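Local coordinates for protein CysE, serine acetyltransferase (Brucella abortus, PDB 4HZD) that probably catalyses transfer of the acetyl group from acetyl-coenzyme A to serine, the first step of cysteine biosynthesis from serine, at residues Val16-Trp20 with Arg92-Gln96; Tyr99-Pro103 with Gly163-Asp167; Gly175-Glu181 with Asp201-Arg207. All coordinates share one frame; numbering follows the deposited sequence.

In the fold
The three contacts run in series from the helical N-terminal domain into the left-handed beta-helix. Interactions 1 and 2 share helix 87-101, their centres about 13 Å apart: the first joins it to the start of helix 18-33, the second joins its C-terminal end to strand 165-166. They touch directly, Asp94 probably hydrogen-bonding Leu164 N. Interaction 3 pairs neighbouring coils on another beta-helix face; its centre lies about 20 Å from that of interaction 2, which it touches through Leu164 and Val180, and about 27 Å from that of interaction 1. The side chain of Asp167 lies about 5 Å from a bound coenzyme A, and that of His203 about 6 Å from one.

Interaction 1 of 3, residues Val16-Trp20 with Arg92-Gln96; sequences VDPIW and RVDIQ
Within the helical N-terminal domain, the start of helix 18-33 meets the flank of helix 87-101, through Asp17 at the N-cap position and Ile19 two residues on, in the first turn. Arg92 holds the Asp17 carboxylate in a two-pronged salt bridge through NE and NH2. Arg92 NE reaches Asp17 OD1 at 2.9 Å in an almost straight bond, N-H...O 178°, and Arg92 NH2 reaches Asp17 OD2 at 2.8 Å. Both oxygens lie in or near the guanidinium plane, but the carboxylate is turned 36° against it, which leaves OD1 met from above its own plane and OD2 on the syn side. The arginine chain is extended from CG to NE, long enough to span to the neighbouring helix. NH1 is taken by Glu52, in a second salt bridge, and by the carbonyl of Ser88, so the guanidinium is held along more than one edge.

Beside this pair Ile19 fills the contact: its CD1 lies 3.6 Å from Arg92 O and 4.0 Å from Arg92 CB, with Gln96 OE1 also close by. Its other branch, CG2, lies anti to the backbone N and meets Ile95 CG2 at 3.9 Å, the two chains passing antiparallel. Leu51 and Phe108 pack against both isoleucines. The arrangement is an N-cap aspartate held by an arginine of a second helix, in the helical N-terminal domain of serine acetyltransferase.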
loop_
_atom_site.group_PDB
_atom_site.type_symbol
_atom_site.label_atom_id
_atom_site.label_comp_id
_atom_site.label_asym_id
_atom_site.label_seq_id
_atom_site.Cartn_x
_atom_site.Cartn_y
_atom_site.Cartn_z
ATOM N N VAL A 16 5.096 38.089 9.588
ATOM C CA VAL A 16 6.530 37.860 9.369
ATOM C C VAL A 16 6.845 36.354 9.614
ATOM O O VAL A 16 6.615 35.818 10.701
ATOM C CB VAL A 16 7.435 38.791 10.248
ATOM C CG1 VAL A 16 8.918 38.456 10.065
ATOM C CG2 VAL A 16 7.197 40.271 9.939
ATOM N N ASP A 17 7.343 35.674 8.585
ATOM C CA ASP A 17 7.589 34.233 8.647
ATOM C C ASP A 17 8.683 33.842 7.656
ATOM O O ASP A 17 8.408 33.064 6.735
ATOM C CB ASP A 17 6.289 33.469 8.306
ATOM C CG ASP A 17 6.273 32.035 8.840
ATOM O OD1 ASP A 17 7.282 31.529 9.353
ATOM O OD2 ASP A 17 5.221 31.389 8.731
ATOM N N PRO A 18 9.924 34.356 7.832
ATOM C CA PRO A 18 10.937 34.051 6.821
ATOM C C PRO A 18 11.246 32.559 6.693
ATOM O O PRO A 18 11.719 32.135 5.625
ATOM C CB PRO A 18 12.185 34.824 7.303
ATOM C CG PRO A 18 11.942 35.045 8.760
ATOM C CD PRO A 18 10.459 35.271 8.862
ATOM N N ILE A 19 10.989 31.772 7.748
ATOM C CA ILE A 19 11.281 30.330 7.702
ATOM C C ILE A 19 10.359 29.667 6.679
ATOM O O ILE A 19 10.840 28.984 5.789
ATOM C CB ILE A 19 11.235 29.624 9.093
ATOM C CG1 ILE A 19 12.389 30.094 10.011
ATOM C CG2 ILE A 19 11.313 28.096 8.936
ATOM C CD1 ILE A 19 12.195 29.778 11.511
ATOM N N TRP A 20 9.048 29.904 6.780
ATOM C CA TRP A 20 8.070 29.344 5.802
ATOM C C TRP A 20 8.295 29.823 4.394
ATOM O O TRP A 20 8.182 29.048 3.422
ATOM C CB TRP A 20 6.669 29.711 6.245
ATOM C CG TRP A 20 5.514 29.235 5.383
ATOM C CD1 TRP A 20 4.396 29.968 5.016
ATOM C CD2 TRP A 20 5.308 27.890 4.790
ATOM N NE1 TRP A 20 3.518 29.200 4.277
ATOM C CE2 TRP A 20 4.008 27.942 4.103
ATOM C CE3 TRP A 20 6.042 26.695 4.764
ATOM C CZ2 TRP A 20 3.488 26.839 3.432
ATOM C CZ3 TRP A 20 5.507 25.590 4.097
ATOM C CH2 TRP A 20 4.268 25.669 3.422
ATOM N N ARG A 92 9.266 26.144 14.785
ATOM C CA ARG A 92 10.144 27.147 14.172
ATOM C C ARG A 92 11.491 27.321 14.908
ATOM O O ARG A 92 12.546 27.454 14.264
ATOM C CB ARG A 92 9.409 28.503 14.033
ATOM C CG ARG A 92 8.572 28.632 12.738
ATOM C CD ARG A 92 7.605 29.825 12.788
ATOM N NE ARG A 92 6.654 29.856 11.657
ATOM C CZ ARG A 92 5.506 29.159 11.579
ATOM N NH1 ARG A 92 5.139 28.306 12.533
ATOM N NH2 ARG A 92 4.719 29.299 10.513
ATOM N N VAL A 93 11.463 27.329 16.234
ATOM C CA VAL A 93 12.727 27.353 16.996
ATOM C C VAL A 93 13.506 26.024 16.813
ATOM O O VAL A 93 14.739 26.027 16.702
ATOM C CB VAL A 93 12.563 27.755 18.479
ATOM C CG1 VAL A 93 11.975 29.155 18.576
ATOM C CG2 VAL A 93 11.672 26.802 19.232
ATOM N N ASP A 94 12.784 24.902 16.735
ATOM C CA ASP A 94 13.431 23.601 16.491
ATOM C C ASP A 94 14.088 23.556 15.111
ATOM O O ASP A 94 15.184 23.005 14.946
ATOM C CB ASP A 94 12.439 22.438 16.653
ATOM C CG ASP A 94 12.059 22.161 18.092
ATOM O OD1 ASP A 94 12.687 22.680 19.049
ATOM O OD2 ASP A 94 11.099 21.397 18.292
ATOM N N ILE A 95 13.411 24.128 14.112
ATOM C CA ILE A 95 13.958 24.254 12.760
ATOM C C ILE A 95 15.188 25.180 12.751
ATOM O O ILE A 95 16.238 24.849 12.167
ATOM C CB ILE A 95 12.882 24.777 11.767
ATOM C CG1 ILE A 95 11.820 23.711 11.473
ATOM C CG2 ILE A 95 13.524 25.254 10.459
ATOM C CD1 ILE A 95 10.683 24.258 10.608
ATOM N N GLN A 96 15.042 26.332 13.412
ATOM C CA GLN A 96 16.147 27.271 13.590
ATOM C C GLN A 96 17.361 26.659 14.315
ATOM O O GLN A 96 18.490 26.952 13.935
ATOM C CB GLN A 96 15.666 28.602 14.233
ATOM C CG GLN A 96 16.726 29.702 14.255
ATOM C CD GLN A 96 16.920 30.391 12.903
ATOM O OE1 GLN A 96 15.987 30.542 12.109
ATOM N NE2 GLN A 96 18.144 30.806 12.640
#

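Interaction 2 of 3, residues Tyr99-Pro103 with Gly163-Asp167; sequences YDRDP and GLFLD
Polar contacts between Arg101 and Gly163 join the end of helix 87-101 to the beta-helix. Arg101 approaches end-on, NH1 and NH2 each 2.9 Å from Gly163 O; both bonds are bent, N-H...O 133°, as expected when two donors of one guanidinium share a single acceptor. They arrive from the same face of the carbonyl plane. An extended chain from CG to NE carries the guanidinium this far, and NH1 also bonds Ser185 OG on the neighbouring strand 185-186.

Apolar contact is supplied by Phe165, whose ring lies along the arginine's aliphatic part. Its CD2 is 3.7 Å from Arg101 CB and 4.0 Å from Arg101 CD. The guanidinium and ring planes stand 77° apart, so the two do not stack. Further along the ring, Phe165 CZ meets Asp102 CB at 3.7 Å, while Asp167 CB lies over one face, toward its rim.

Between the acids, Asp102 OD2 and Asp167 OD1 are 3.8 Å apart with their carboxylates turned 62° against each other. One water donates to both, 2.7 Å from Asp102 OD2 and 3.0 Å from Asp167 OD1, and sits at the edge of the Phe165 ring in its plane. Asp102 OD1 accepts from the backbone N of Ala104.

Two like charges held this close would be expected to repel; the water, sharing its two hydrogens between the carboxylates, probably lets them sit side by side next to the coenzyme A site.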
loop_
_atom_site.group_PDB
_atom_site.type_symbol
_atom_site.label_atom_id
_atom_site.label_comp_id
_atom_site.label_asym_id
_atom_site.label_seq_id
_atom_site.Cartn_x
_atom_site.Cartn_y
_atom_site.Cartn_z
ATOM N N TYR A 99 19.253 24.700 11.680
ATOM C CA TYR A 99 19.843 25.635 10.735
ATOM C C TYR A 99 21.113 26.242 11.360
ATOM O O TYR A 99 22.152 26.290 10.708
ATOM C CB TYR A 99 18.830 26.713 10.318
ATOM C CG TYR A 99 19.398 27.694 9.299
ATOM C CD1 TYR A 99 19.489 27.359 7.936
ATOM C CD2 TYR A 99 19.856 28.942 9.697
ATOM C CE1 TYR A 99 20.016 28.247 7.006
ATOM C CE2 TYR A 99 20.373 29.844 8.779
ATOM C CZ TYR A 99 20.445 29.501 7.441
ATOM O OH TYR A 99 20.981 30.406 6.554
ATOM N N ASP A 100 21.017 26.639 12.630
ATOM C CA ASP A 100 22.138 27.262 13.368
ATOM C C ASP A 100 23.246 26.320 13.802
ATOM O O ASP A 100 24.389 26.751 13.925
ATOM C CB ASP A 100 21.615 28.006 14.603
ATOM C CG ASP A 100 20.796 29.240 14.239
ATOM O OD1 ASP A 100 20.923 29.743 13.119
ATOM O OD2 ASP A 100 20.010 29.698 15.073
ATOM N N ARG A 101 22.918 25.045 14.039
ATOM C CA ARG A 101 23.839 24.123 14.706
ATOM C C ARG A 101 24.428 23.028 13.797
ATOM O O ARG A 101 25.400 22.441 14.176
ATOM C CB ARG A 101 23.212 23.486 15.962
ATOM C CG ARG A 101 22.678 24.475 17.003
ATOM C CD ARG A 101 22.069 23.767 18.208
ATOM N NE ARG A 101 21.095 24.658 18.819
ATOM C CZ ARG A 101 20.110 24.316 19.643
ATOM N NH1 ARG A 101 19.936 23.063 20.050
ATOM N NH2 ARG A 101 19.296 25.269 20.084
ATOM N N ASP A 102 23.849 22.760 12.616
ATOM C CA ASP A 102 24.398 21.728 11.701
ATOM C C ASP A 102 25.003 22.280 10.405
ATOM O O ASP A 102 24.257 22.733 9.532
ATOM C CB ASP A 102 23.316 20.727 11.295
ATOM C CG ASP A 102 23.892 19.414 10.688
ATOM O OD1 ASP A 102 25.094 19.325 10.324
ATOM O OD2 ASP A 102 23.107 18.454 10.567
ATOM N N PRO A 103 26.336 22.158 10.231
ATOM C CA PRO A 103 26.984 22.649 8.997
ATOM C C PRO A 103 26.647 21.824 7.730
ATOM O O PRO A 103 26.798 22.326 6.600
ATOM C CB PRO A 103 28.483 22.533 9.312
ATOM C CG PRO A 103 28.574 22.261 10.795
ATOM C CD PRO A 103 27.314 21.528 11.142
ATOM N N GLY A 163 13.789 24.540 20.794
ATOM C CA GLY A 163 15.132 24.644 20.230
ATOM C C GLY A 163 15.959 23.388 20.491
ATOM O O GLY A 163 17.160 23.445 20.791
ATOM N N LEU A 164 15.306 22.238 20.424
ATOM C CA LEU A 164 16.028 20.968 20.571
ATOM C C LEU A 164 16.571 20.503 19.230
ATOM O O LEU A 164 15.842 20.475 18.241
ATOM C CB LEU A 164 15.102 19.924 21.167
ATOM C CG LEU A 164 15.638 18.498 21.400
ATOM C CD1 LEU A 164 16.838 18.495 22.355
ATOM C CD2 LEU A 164 14.489 17.656 21.955
ATOM N N PHE A 165 17.858 20.179 19.205
ATOM C CA PHE A 165 18.505 19.594 18.051
ATOM C C PHE A 165 18.885 18.127 18.312
ATOM O O PHE A 165 19.717 17.829 19.193
ATOM C CB PHE A 165 19.695 20.466 17.675
ATOM C CG PHE A 165 20.504 19.952 16.514
ATOM C CD1 PHE A 165 19.887 19.393 15.396
ATOM C CD2 PHE A 165 21.880 20.099 16.514
ATOM C CE1 PHE A 165 20.646 18.943 14.322
ATOM C CE2 PHE A 165 22.660 19.643 15.449
ATOM C CZ PHE A 165 22.043 19.069 14.355
ATOM N N LEU A 166 18.241 17.220 17.563
ATOM C CA LEU A 166 18.444 15.774 17.666
ATOM C C LEU A 166 19.206 15.326 16.428
ATOM O O LEU A 166 18.612 15.033 15.362
ATOM C CB LEU A 166 17.084 15.069 17.728
ATOM C CG LEU A 166 16.789 14.137 18.882
ATOM C CD1 LEU A 166 17.016 14.827 20.236
ATOM C CD2 LEU A 166 15.350 13.582 18.781
ATOM N N ASP A 167 20.523 15.330 16.540
ATOM C CA ASP A 167 21.359 15.264 15.356
ATOM C C ASP A 167 21.590 13.799 15.049
ATOM O O ASP A 167 22.084 13.074 15.905
ATOM C CB ASP A 167 22.695 16.006 15.633
ATOM C CG ASP A 167 23.639 16.062 14.393
ATOM O OD1 ASP A 167 23.198 15.817 13.248
ATOM O OD2 ASP A 167 24.836 16.363 14.582
HETATM O O HOH W 1 21.033 17.047 11.639
#

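Interaction 3 of 3, residues Gly175-Glu181 with Asp201-Arg207; sequences GETAVVE and DRHPKIR
The CA of Gly175 stands over the His203 imidazole, 3.6 Å from the ring centroid and only 6° off the normal, a CH-pi contact. Arg202 CG lies over the opposite face, toward the rim. Gly175 also opens a type I turn that runs to Ala178. Next, the extended Glu176 sends OE1 to Arg202 NH2 at 2.8 Å in a salt bridge, met nearly along its C-O axis and in the guanidinium plane; a weak second bond comes from NH1, and the two planes are nearly perpendicular, 88° apart. Ala104 and Pro103 of a neighbouring subunit pack on this pair.

Thr177 N donates to His203 ND1 at 3.0 Å, which helps set the ring's rotation. Thr177 OG1, placed between the backbone N and the carbonyl carbon, accepts from Arg202 N at 3.0 Å. Thr177 O receives Lys205 NZ at 3.1 Å; the lysine, bent at chi2 and chi4, curls back so that NZ also bonds His203 O and forms a salt bridge to Asp201 OD1, with Asn221 as a further partner.

From Val179 on, the two segments run as parallel strands of successive coils on one face of the left-handed beta-helix, the fold of hexapeptide-repeat acyltransferases. Val179 N bonds Pro204 O, and its carbonyl takes Ile206 N at 2.7 Å; its CG2 rests on Lys205 CD. Val180 turns to the interior face with Ile206, where Leu192 packs on both. Glu181 N closes the ladder on Ile206 O, and OE2 makes a salt bridge with Arg207 NH1 at 2.7 Å, the carboxylate and guanidinium planes 14° apart.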
loop_
_atom_site.group_PDB
_atom_site.type_symbol
_atom_site.label_atom_id
_atom_site.label_comp_id
_atom_site.label_asym_id
_atom_site.label_seq_id
_atom_site.Cartn_x
_atom_site.Cartn_y
_atom_site.Cartn_z
ATOM N N GLY A 175 13.824 8.106 28.945
ATOM C CA GLY A 175 12.928 7.541 29.925
ATOM C C GLY A 175 11.770 8.426 30.350
ATOM O O GLY A 175 11.749 9.637 30.137
ATOM N N GLU A 176 10.805 7.773 30.967
ATOM C CA GLU A 176 9.560 8.359 31.410
ATOM C C GLU A 176 9.670 9.633 32.246
ATOM O O GLU A 176 8.849 10.544 32.076
ATOM C CB GLU A 176 8.790 7.271 32.183
ATOM C CG GLU A 176 7.537 7.763 32.862
ATOM C CD GLU A 176 6.913 6.693 33.736
ATOM O OE1 GLU A 176 7.628 5.740 34.104
ATOM O OE2 GLU A 176 5.710 6.819 34.027
ATOM N N THR A 177 10.668 9.707 33.143
ATOM C CA THR A 177 10.795 10.863 34.022
ATOM C C THR A 177 11.939 11.802 33.646
ATOM O O THR A 177 12.355 12.659 34.457
ATOM C CB THR A 177 10.947 10.445 35.495
ATOM O OG1 THR A 177 12.227 9.820 35.678
ATOM C CG2 THR A 177 9.793 9.483 35.886
ATOM N N ALA A 178 12.477 11.627 32.441
ATOM C CA ALA A 178 13.476 12.599 31.911
ATOM C C ALA A 178 12.874 13.962 31.621
ATOM O O ALA A 178 11.689 14.083 31.197
ATOM C CB ALA A 178 14.153 12.072 30.656
ATOM N N VAL A 179 13.714 14.977 31.838
ATOM C CA VAL A 179 13.410 16.362 31.503
ATOM C C VAL A 179 14.584 16.928 30.693
ATOM O O VAL A 179 15.739 16.840 31.105
ATOM C CB VAL A 179 13.147 17.258 32.723
ATOM C CG1 VAL A 179 12.797 18.657 32.252
ATOM C CG2 VAL A 179 12.015 16.701 33.586
ATOM N N VAL A 180 14.271 17.449 29.512
ATOM C CA VAL A 180 15.236 18.184 28.728
ATOM C C VAL A 180 14.732 19.621 28.587
ATOM O O VAL A 180 13.627 19.847 28.096
ATOM C CB VAL A 180 15.425 17.551 27.320
ATOM C CG1 VAL A 180 16.498 18.290 26.536
ATOM C CG2 VAL A 180 15.765 16.086 27.432
ATOM N N GLU A 181 15.551 20.589 28.985
ATOM C CA GLU A 181 15.173 22.006 28.860
ATOM C C GLU A 181 15.510 22.586 27.470
ATOM O O GLU A 181 15.974 21.857 26.610
ATOM C CB GLU A 181 15.790 22.812 30.011
ATOM C CG GLU A 181 15.203 22.408 31.353
ATOM C CD GLU A 181 15.814 23.128 32.555
ATOM O OE1 GLU A 181 16.462 24.190 32.410
ATOM O OE2 GLU A 181 15.645 22.604 33.661
ATOM N N ASP A 201 11.011 9.027 40.402
ATOM C CA ASP A 201 11.795 9.929 39.593
ATOM C C ASP A 201 13.193 9.321 39.430
ATOM O O ASP A 201 13.905 9.110 40.413
ATOM C CB ASP A 201 11.818 11.311 40.241
ATOM C CG ASP A 201 12.317 12.397 39.292
ATOM O OD1 ASP A 201 12.764 12.076 38.159
ATOM O OD2 ASP A 201 12.263 13.581 39.690
ATOM N N ARG A 202 13.583 9.011 38.190
ATOM C CA ARG A 202 14.713 8.114 37.969
ATOM C C ARG A 202 15.511 8.339 36.682
ATOM O O ARG A 202 16.342 7.498 36.334
ATOM C CB ARG A 202 14.231 6.644 38.022
ATOM C CG ARG A 202 13.281 6.209 36.891
ATOM C CD ARG A 202 12.589 4.853 37.178
ATOM N NE ARG A 202 11.760 4.354 36.057
ATOM C CZ ARG A 202 10.532 4.788 35.731
ATOM N NH1 ARG A 202 9.919 5.759 36.411
ATOM N NH2 ARG A 202 9.899 4.245 34.691
ATOM N N HIS A 203 15.246 9.423 35.952
ATOM C CA HIS A 203 15.939 9.644 34.666
ATOM C C HIS A 203 16.457 11.041 34.743
ATOM O O HIS A 203 16.045 11.796 35.651
ATOM C CB HIS A 203 14.981 9.440 33.464
ATOM C CG HIS A 203 14.329 8.058 33.423
ATOM N ND1 HIS A 203 13.005 7.872 33.582
ATOM C CD2 HIS A 203 14.875 6.787 33.227
ATOM C CE1 HIS A 203 12.713 6.551 33.516
ATOM N NE2 HIS A 203 13.847 5.887 33.316
ATOM N N PRO A 204 17.346 11.416 33.813
ATOM C CA PRO A 204 18.069 12.679 33.884
ATOM C C PRO A 204 17.308 13.972 33.635
ATOM O O PRO A 204 16.265 14.037 32.931
ATOM C CB PRO A 204 19.167 12.526 32.815
ATOM C CG PRO A 204 19.381 11.066 32.720
ATOM C CD PRO A 204 17.973 10.515 32.818
ATOM N N LYS A 205 17.862 15.001 34.248
ATOM C CA LYS A 205 17.395 16.358 34.097
ATOM C C LYS A 205 18.478 17.119 33.340
ATOM O O LYS A 205 19.574 17.370 33.864
ATOM C CB LYS A 205 17.110 16.970 35.476
ATOM C CG LYS A 205 16.259 16.082 36.391
ATOM C CD LYS A 205 14.818 15.935 35.888
ATOM C CE LYS A 205 13.967 14.933 36.699
ATOM N NZ LYS A 205 14.419 13.509 36.675
ATOM N N ILE A 206 18.190 17.442 32.088
ATOM C CA ILE A 206 19.150 18.145 31.224
ATOM C C ILE A 206 18.808 19.640 31.166
ATOM O O ILE A 206 17.745 20.020 30.657
ATOM C CB ILE A 206 19.164 17.513 29.808
ATOM C CG1 ILE A 206 19.268 15.973 29.914
ATOM C CG2 ILE A 206 20.250 18.110 28.923
ATOM C CD1 ILE A 206 20.549 15.457 30.575
ATOM N N ARG A 207 19.733 20.480 31.667
ATOM C CA ARG A 207 19.561 21.942 31.697
ATOM C C ARG A 207 19.855 22.566 30.329
ATOM O O ARG A 207 20.346 21.893 29.428
ATOM C CB ARG A 207 20.467 22.568 32.760
ATOM C CG ARG A 207 20.210 22.054 34.175
ATOM C CD ARG A 207 19.012 22.734 34.799
ATOM N NE ARG A 207 18.596 22.089 36.055
ATOM C CZ ARG A 207 17.638 21.150 36.166
ATOM N NH1 ARG A 207 16.986 20.707 35.094
ATOM N NH2 ARG A 207 17.327 20.634 37.358
#